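Cap5O (Staphylococcus aureus, PDB 3OJO) probably oxidises UDP-N-acetyl-mannosamine with NAD as the hydride acceptor, a dehydrogenase step in the biosynthesis of the capsular polysaccharide. Local coordinates at residues 187-190 against 191-194; 205-208 against 209-212; 271-274 against 275-278. All blocks are in the same frame, centred on the assembly; numbering follows the deposited sequence.

Contact 1 (187-190 against 191-194); sequences CIEA and GKRV
Helix 185-195 connects strands 178-182 and 203-207 in a beta-alpha-beta unit of the NAD-binding Rossmann domain, and in one of its turns Glu189 meets Lys192 and Arg193. Glu189 and Lys192 run alongside each other and point the same way. The carboxylate atom Glu189 OE2 lies 3.5 Å from Lys192 NZ, a salt bridge, and 3.3 Å from Lys192 CE, so the methylene next to the ammonium packs against it as well. Both chains leave the helix with CG beside the backbone N; a bend at chi2 of Glu189 (-55°) and another at chi3 of Lys192 (-73°) bring the ends together. Arg193 folds back along the helix: one face of its guanidinium looks onto Glu189 O, 3.6 Å above the plane near the rim, while Arg193 NH2 rests 3.4 Å from Glu189 CB. Beneath these chains the i to i+4 backbone ladder is regular, from Gly191 N to Cys187 O at 2.9 Å through to Val194 N to Ala190 O at 3.2 Å. On the sheet side, Ala190 touches Tyr156 and Thr124, and Val194 touches Ile126. Lys192 NZ also forms a salt bridge with Glu205, so two carboxylates share one ammonium, which would be expected to favour its charged form and to ease the repulsion between the two acids.

Contact 2 (205-208 against 209-212); sequences ETDA and RTAE
Polar capping is led by Asp207 and Thr210, where strand 203-207 gives way to helix 208-238. Thr210 OG1 donates to Asp207 OD1 at 2.6 Å and meets that oxygen nearly along its C-O axis, the two side chains crossing at about a right angle. Asp207 stands at the N-cap position, and its OD1 also accepts a weak capping bond from Thr210 N at 3.3 Å. With chi1 at 66°, Asp207 CG sits between its own backbone N and carbonyl carbon, and the carboxylate is thereby turned onto the first helical turn. The N-terminal end of the helix dipole would probably stabilise its negative charge.

The backbone supplies a second set of bonds: Ala211 N to Asp207 O at 3.2 Å and Glu212 N to Ala208 O at 3.0 Å, both close to straight, mark the start of the i to i+4 pattern.

Charge pairing is looser. Asp207 OD2 lies 3.8 Å from Arg209 NE, a long salt bridge, and is nearer to Arg209 CG at 3.4 Å, although carboxylate and guanidinium planes are only 18° apart. The far end of Arg209 bonds through NH1 to the Asn240 carbonyl of the second subunit.

Among nonbonded contacts, Thr206 OG1 sits 3.2 Å from Thr210 CB.

Ala211 rests on Ile179 of strand 178-182 and His159 of strand 156-159, Ala208 on Met136 of helix 135-145, and the Glu212 carboxylate accepts from the amides of Lys134 and Met136, while Thr210 packs on Val246 of the second subunit.

Contact 3 (271-274 against 275-278); sequences AVDP and YFII
Asp273 OD2 accepts from Phe276 N at 2.7 Å, the shortest polar bond here, yet a weak one because the N-H...O angle is only 116°. It is a capping bond at the turn that leads into helix 275-280. The oxygen also lies at the edge of the Phe276 ring, near its plane and 3.3 Å from CD2, with the carboxylate and ring planes 62° apart. A chi1 of 77° places Asp273 CG between its backbone N and carbonyl carbon, which swings the carboxylate forward over the turn. Its other oxygen, OD1, approaches Ile277 CG1 at 3.3 Å, so the acid is flanked by hydrocarbon as well as by the amide.

Beyond this cap the helix is weakly bonded, with a wider pi-type turn, and the rest of the contact is made largely by isoleucine carbons, which meet Val272 and the loop's carbonyl oxygens. Ile277 reaches back beneath the incoming loop: its CD1 lies 3.7 Å from Val272 CG1 and 3.3 Å from Ala271 O, and the Val272 and Ile277 chains cross at about a right angle. Ile278 CB comes to 3.4 Å from Pro274 O, and its CD1 extends along the same loop to 3.6 Å from Asp273 O. The Phe276 ring carries Tyr275 CD2 over the centre of one face, 3.9 Å above the plane.

The loop before helix 275-280 is tied by Ala271 N to Thr220 of helix 208-238 and by Val272 O to Ser102, Ile278 packs on Tyr100, and from the second subunit Leu239 touches Asp273 and Phe276 while Ile235 touches Ile277.

How the contacts relate
Contacts 1 and 2 involve successive elements, helix 185-195 and strand 203-207, with contact 2 continuing into helix 208-238 of the central-domain range. Besides the lysine bridge they share, Ile188 CD1 packs 3.4 Å from Thr206 O. Contact 3 lies in the central domain region, its centre about 17 Å from that of contact 2. All three are partly buried. Contact 1 puts its charged chains outward and its small ones against the sheet; contacts 2 and 3 both place an aspartate side chain before a helix, at the N-cap in contact 2 and ahead of a weakly bonded turn with isoleucine packing in contact 3. Both of these touch the second subunit, whereas contact 1 does not.

Contact 1 (187-190 against 191-194)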
loop_
_atom_site.group_PDB
_atom_site.type_symbol
_atom_site.label_atom_id
_atom_site.label_comp_id
_atom_site.label_asym_id
_atom_site.label_seq_id
_atom_site.Cartn_x
_atom_site.Cartn_y
_atom_site.Cartn_z
ATOM N N CYS B 187 -24.693 22.108 -8.160
ATOM C CA CYS B 187 -24.399 21.811 -6.751
ATOM C C CYS B 187 -22.961 22.211 -6.433
ATOM O O CYS B 187 -22.716 22.854 -5.405
ATOM C CB CYS B 187 -24.645 20.340 -6.441
ATOM S SG CYS B 187 -26.367 19.795 -6.658
ATOM N N ILE B 188 -22.032 21.909 -7.373
ATOM C CA ILE B 188 -20.616 22.268 -7.284
ATOM C C ILE B 188 -20.462 23.787 -7.151
ATOM O O ILE B 188 -19.674 24.249 -6.322
ATOM C CB ILE B 188 -19.782 21.682 -8.466
ATOM C CG1 ILE B 188 -19.862 20.141 -8.495
ATOM C CG2 ILE B 188 -18.329 22.140 -8.406
ATOM C CD1 ILE B 188 -19.543 19.444 -9.883
ATOM N N GLU B 189 -21.216 24.556 -7.954
ATOM C CA GLU B 189 -21.179 26.025 -7.939
ATOM C C GLU B 189 -21.702 26.601 -6.627
ATOM O O GLU B 189 -21.109 27.558 -6.099
ATOM C CB GLU B 189 -21.927 26.613 -9.146
ATOM C CG GLU B 189 -21.242 26.374 -10.483
ATOM C CD GLU B 189 -19.805 26.848 -10.598
ATOM O OE1 GLU B 189 -19.536 28.028 -10.271
ATOM O OE2 GLU B 189 -18.944 26.030 -11.004
ATOM N N ALA B 190 -22.779 25.984 -6.084
ATOM C CA ALA B 190 -23.379 26.363 -4.808
ATOM C C ALA B 190 -22.397 26.125 -3.633
ATOM O O ALA B 190 -22.302 26.966 -2.728
ATOM C CB ALA B 190 -24.663 25.588 -4.600
ATOM N N GLY B 191 -21.654 25.009 -3.700
ATOM C CA GLY B 191 -20.625 24.639 -2.730
ATOM C C GLY B 191 -19.490 25.640 -2.698
ATOM O O GLY B 191 -19.066 26.058 -1.615
ATOM N N LYS B 192 -19.017 26.063 -3.890
ATOM C CA LYS B 192 -17.956 27.067 -4.039
ATOM C C LYS B 192 -18.393 28.398 -3.447
ATOM O O LYS B 192 -17.592 29.070 -2.797
ATOM C CB LYS B 192 -17.579 27.281 -5.518
ATOM C CG LYS B 192 -16.947 26.070 -6.218
ATOM C CD LYS B 192 -16.088 26.475 -7.412
ATOM C CE LYS B 192 -16.888 26.920 -8.609
ATOM N NZ LYS B 192 -16.029 27.451 -9.702
ATOM N N ARG B 193 -19.682 28.760 -3.657
ATOM C CA ARG B 193 -20.283 29.997 -3.153
ATOM C C ARG B 193 -20.167 30.078 -1.618
ATOM O O ARG B 193 -19.765 31.115 -1.061
ATOM C CB ARG B 193 -21.756 30.108 -3.613
ATOM C CG ARG B 193 -21.965 31.063 -4.787
ATOM C CD ARG B 193 -23.332 30.904 -5.424
ATOM N NE ARG B 193 -23.212 30.447 -6.810
ATOM C CZ ARG B 193 -24.097 29.675 -7.437
ATOM N NH1 ARG B 193 -25.192 29.257 -6.805
ATOM N NH2 ARG B 193 -23.890 29.302 -8.695
ATOM N N VAL B 194 -20.455 28.939 -0.956
ATOM C CA VAL B 194 -20.431 28.816 0.502
ATOM C C VAL B 194 -19.025 28.970 1.067
ATOM O O VAL B 194 -18.784 29.865 1.875
ATOM C CB VAL B 194 -21.176 27.549 0.985
ATOM C CG1 VAL B 194 -21.081 27.389 2.500
ATOM C CG2 VAL B 194 -22.630 27.580 0.542
#

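Contact 2 (205-208 against 209-212)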
loop_
_atom_site.group_PDB
_atom_site.type_symbol
_atom_site.label_atom_id
_atom_site.label_comp_id
_atom_site.label_asym_id
_atom_site.label_seq_id
_atom_site.Cartn_x
_atom_site.Cartn_y
_atom_site.Cartn_z
ATOM N N GLU B 205 -12.971 20.704 -7.722
ATOM C CA GLU B 205 -14.323 20.460 -8.194
ATOM C C GLU B 205 -14.439 19.056 -8.711
ATOM O O GLU B 205 -13.643 18.639 -9.552
ATOM C CB GLU B 205 -14.706 21.441 -9.308
ATOM C CG GLU B 205 -14.710 22.900 -8.882
ATOM C CD GLU B 205 -14.930 23.866 -10.026
ATOM O OE1 GLU B 205 -15.609 23.479 -11.007
ATOM O OE2 GLU B 205 -14.404 25.002 -9.950
ATOM N N THR B 206 -15.457 18.333 -8.234
ATOM C CA THR B 206 -15.733 16.956 -8.635
ATOM C C THR B 206 -17.163 16.600 -8.288
ATOM O O THR B 206 -17.855 17.432 -7.725
ATOM C CB THR B 206 -14.674 15.979 -8.050
ATOM O OG1 THR B 206 -15.005 14.675 -8.495
ATOM C CG2 THR B 206 -14.589 16.002 -6.516
ATOM N N ASP B 207 -17.610 15.387 -8.624
ATOM C CA ASP B 207 -18.944 14.946 -8.246
ATOM C C ASP B 207 -18.904 14.261 -6.855
ATOM O O ASP B 207 -17.838 13.833 -6.392
ATOM C CB ASP B 207 -19.610 14.080 -9.341
ATOM C CG ASP B 207 -18.950 12.732 -9.609
ATOM O OD1 ASP B 207 -17.854 12.483 -9.053
ATOM O OD2 ASP B 207 -19.573 11.897 -10.310
ATOM N N ALA B 208 -20.061 14.214 -6.189
ATOM C CA ALA B 208 -20.237 13.678 -4.847
ATOM C C ALA B 208 -19.646 12.272 -4.651
ATOM O O ALA B 208 -18.920 12.070 -3.679
ATOM C CB ALA B 208 -21.704 13.722 -4.449
ATOM N N ARG B 209 -19.889 11.341 -5.587
ATOM C CA ARG B 209 -19.363 9.974 -5.520
ATOM C C ARG B 209 -17.820 9.907 -5.527
ATOM O O ARG B 209 -17.263 9.069 -4.830
ATOM C CB ARG B 209 -20.005 9.059 -6.593
ATOM C CG ARG B 209 -19.594 9.356 -8.058
ATOM C CD ARG B 209 -20.394 8.524 -9.041
ATOM N NE ARG B 209 -21.785 8.982 -9.148
ATOM C CZ ARG B 209 -22.793 8.250 -9.621
ATOM N NH1 ARG B 209 -22.582 7.021 -10.060
ATOM N NH2 ARG B 209 -24.018 8.743 -9.652
ATOM N N THR B 210 -17.149 10.800 -6.284
ATOM C CA THR B 210 -15.694 10.878 -6.367
ATOM C C THR B 210 -15.117 11.412 -5.064
ATOM O O THR B 210 -14.102 10.894 -4.604
ATOM C CB THR B 210 -15.250 11.653 -7.621
ATOM O OG1 THR B 210 -15.747 10.968 -8.771
ATOM C CG2 THR B 210 -13.715 11.781 -7.740
ATOM N N ALA B 211 -15.784 12.415 -4.464
ATOM C CA ALA B 211 -15.402 13.019 -3.193
ATOM C C ALA B 211 -15.503 11.979 -2.053
ATOM O O ALA B 211 -14.636 11.938 -1.165
ATOM C CB ALA B 211 -16.320 14.214 -2.888
ATOM N N GLU B 212 -16.596 11.193 -2.055
ATOM C CA GLU B 212 -16.823 10.155 -1.059
ATOM C C GLU B 212 -15.725 9.062 -1.164
ATOM O O GLU B 212 -15.037 8.811 -0.191
ATOM C CB GLU B 212 -18.224 9.538 -1.207
ATOM C CG GLU B 212 -19.378 10.509 -1.025
ATOM C CD GLU B 212 -20.738 10.021 -1.491
ATOM O OE1 GLU B 212 -20.809 9.278 -2.496
ATOM O OE2 GLU B 212 -21.748 10.420 -0.871
#

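Contact 3 (271-274 against 275-278)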
loop_
_atom_site.group_PDB
_atom_site.type_symbol
_atom_site.label_atom_id
_atom_site.label_comp_id
_atom_site.label_asym_id
_atom_site.label_seq_id
_atom_site.Cartn_x
_atom_site.Cartn_y
_atom_site.Cartn_z
ATOM N N ALA B 271 -13.483 2.548 2.848
ATOM C CA ALA B 271 -14.132 2.584 1.523
ATOM C C ALA B 271 -15.097 1.389 1.278
ATOM O O ALA B 271 -15.098 0.764 0.207
ATOM C CB ALA B 271 -13.075 2.669 0.419
ATOM N N VAL B 272 -15.936 1.095 2.278
ATOM C CA VAL B 272 -16.909 0.016 2.193
ATOM C C VAL B 272 -18.282 0.485 2.609
ATOM O O VAL B 272 -18.462 0.968 3.730
ATOM C CB VAL B 272 -16.475 -1.289 2.909
ATOM C CG1 VAL B 272 -15.522 -2.107 2.039
ATOM C CG2 VAL B 272 -15.865 -1.004 4.283
ATOM N N ASP B 273 -19.244 0.397 1.685
ATOM C CA ASP B 273 -20.621 0.735 2.004
ATOM C C ASP B 273 -21.243 -0.531 2.640
ATOM O O ASP B 273 -20.987 -1.647 2.157
ATOM C CB ASP B 273 -21.391 1.261 0.779
ATOM C CG ASP B 273 -21.832 0.208 -0.209
ATOM O OD1 ASP B 273 -21.065 -0.078 -1.151
ATOM O OD2 ASP B 273 -22.947 -0.328 -0.043
ATOM N N PRO B 274 -21.974 -0.386 3.776
ATOM C CA PRO B 274 -22.532 -1.578 4.455
ATOM C C PRO B 274 -23.296 -2.561 3.561
ATOM O O PRO B 274 -23.176 -3.776 3.743
ATOM C CB PRO B 274 -23.411 -0.975 5.554
ATOM C CG PRO B 274 -22.798 0.365 5.832
ATOM C CD PRO B 274 -22.331 0.858 4.494
ATOM N N TYR B 275 -24.024 -2.038 2.563
ATOM C CA TYR B 275 -24.810 -2.850 1.653
ATOM C C TYR B 275 -24.068 -3.488 0.463
ATOM O O TYR B 275 -23.633 -4.627 0.586
ATOM C CB TYR B 275 -26.134 -2.151 1.261
ATOM C CG TYR B 275 -27.039 -3.009 0.409
ATOM C CD1 TYR B 275 -27.679 -4.127 0.941
ATOM C CD2 TYR B 275 -27.231 -2.727 -0.939
ATOM C CE1 TYR B 275 -28.473 -4.952 0.145
ATOM C CE2 TYR B 275 -28.016 -3.546 -1.744
ATOM C CZ TYR B 275 -28.669 -4.636 -1.191
ATOM O OH TYR B 275 -29.459 -5.434 -1.983
ATOM N N PHE B 276 -23.969 -2.782 -0.683
ATOM C CA PHE B 276 -23.392 -3.245 -1.950
ATOM C C PHE B 276 -22.139 -4.123 -1.875
ATOM O O PHE B 276 -22.154 -5.236 -2.407
ATOM C CB PHE B 276 -23.147 -2.075 -2.918
ATOM C CG PHE B 276 -24.368 -1.315 -3.378
ATOM C CD1 PHE B 276 -25.075 -1.719 -4.504
ATOM C CD2 PHE B 276 -24.768 -0.151 -2.730
ATOM C CE1 PHE B 276 -26.190 -1.003 -4.943
ATOM C CE2 PHE B 276 -25.880 0.568 -3.175
ATOM C CZ PHE B 276 -26.583 0.135 -4.277
ATOM N N ILE B 277 -21.063 -3.627 -1.229
ATOM C CA ILE B 277 -19.771 -4.330 -1.162
ATOM C C ILE B 277 -19.450 -5.131 0.121
ATOM O O ILE B 277 -18.271 -5.379 0.421
ATOM C CB ILE B 277 -18.592 -3.464 -1.696
ATOM C CG1 ILE B 277 -18.511 -2.115 -0.939
ATOM C CG2 ILE B 277 -18.704 -3.286 -3.227
ATOM C CD1 ILE B 277 -17.283 -1.359 -1.113
ATOM N N ILE B 278 -20.501 -5.553 0.855
ATOM C CA ILE B 278 -20.420 -6.393 2.062
ATOM C C ILE B 278 -21.579 -7.397 1.998
ATOM O O ILE B 278 -21.348 -8.605 2.074
ATOM C CB ILE B 278 -20.384 -5.620 3.426
ATOM C CG1 ILE B 278 -19.215 -4.613 3.507
ATOM C CG2 ILE B 278 -20.334 -6.611 4.615
ATOM C CD1 ILE B 278 -19.284 -3.648 4.651
#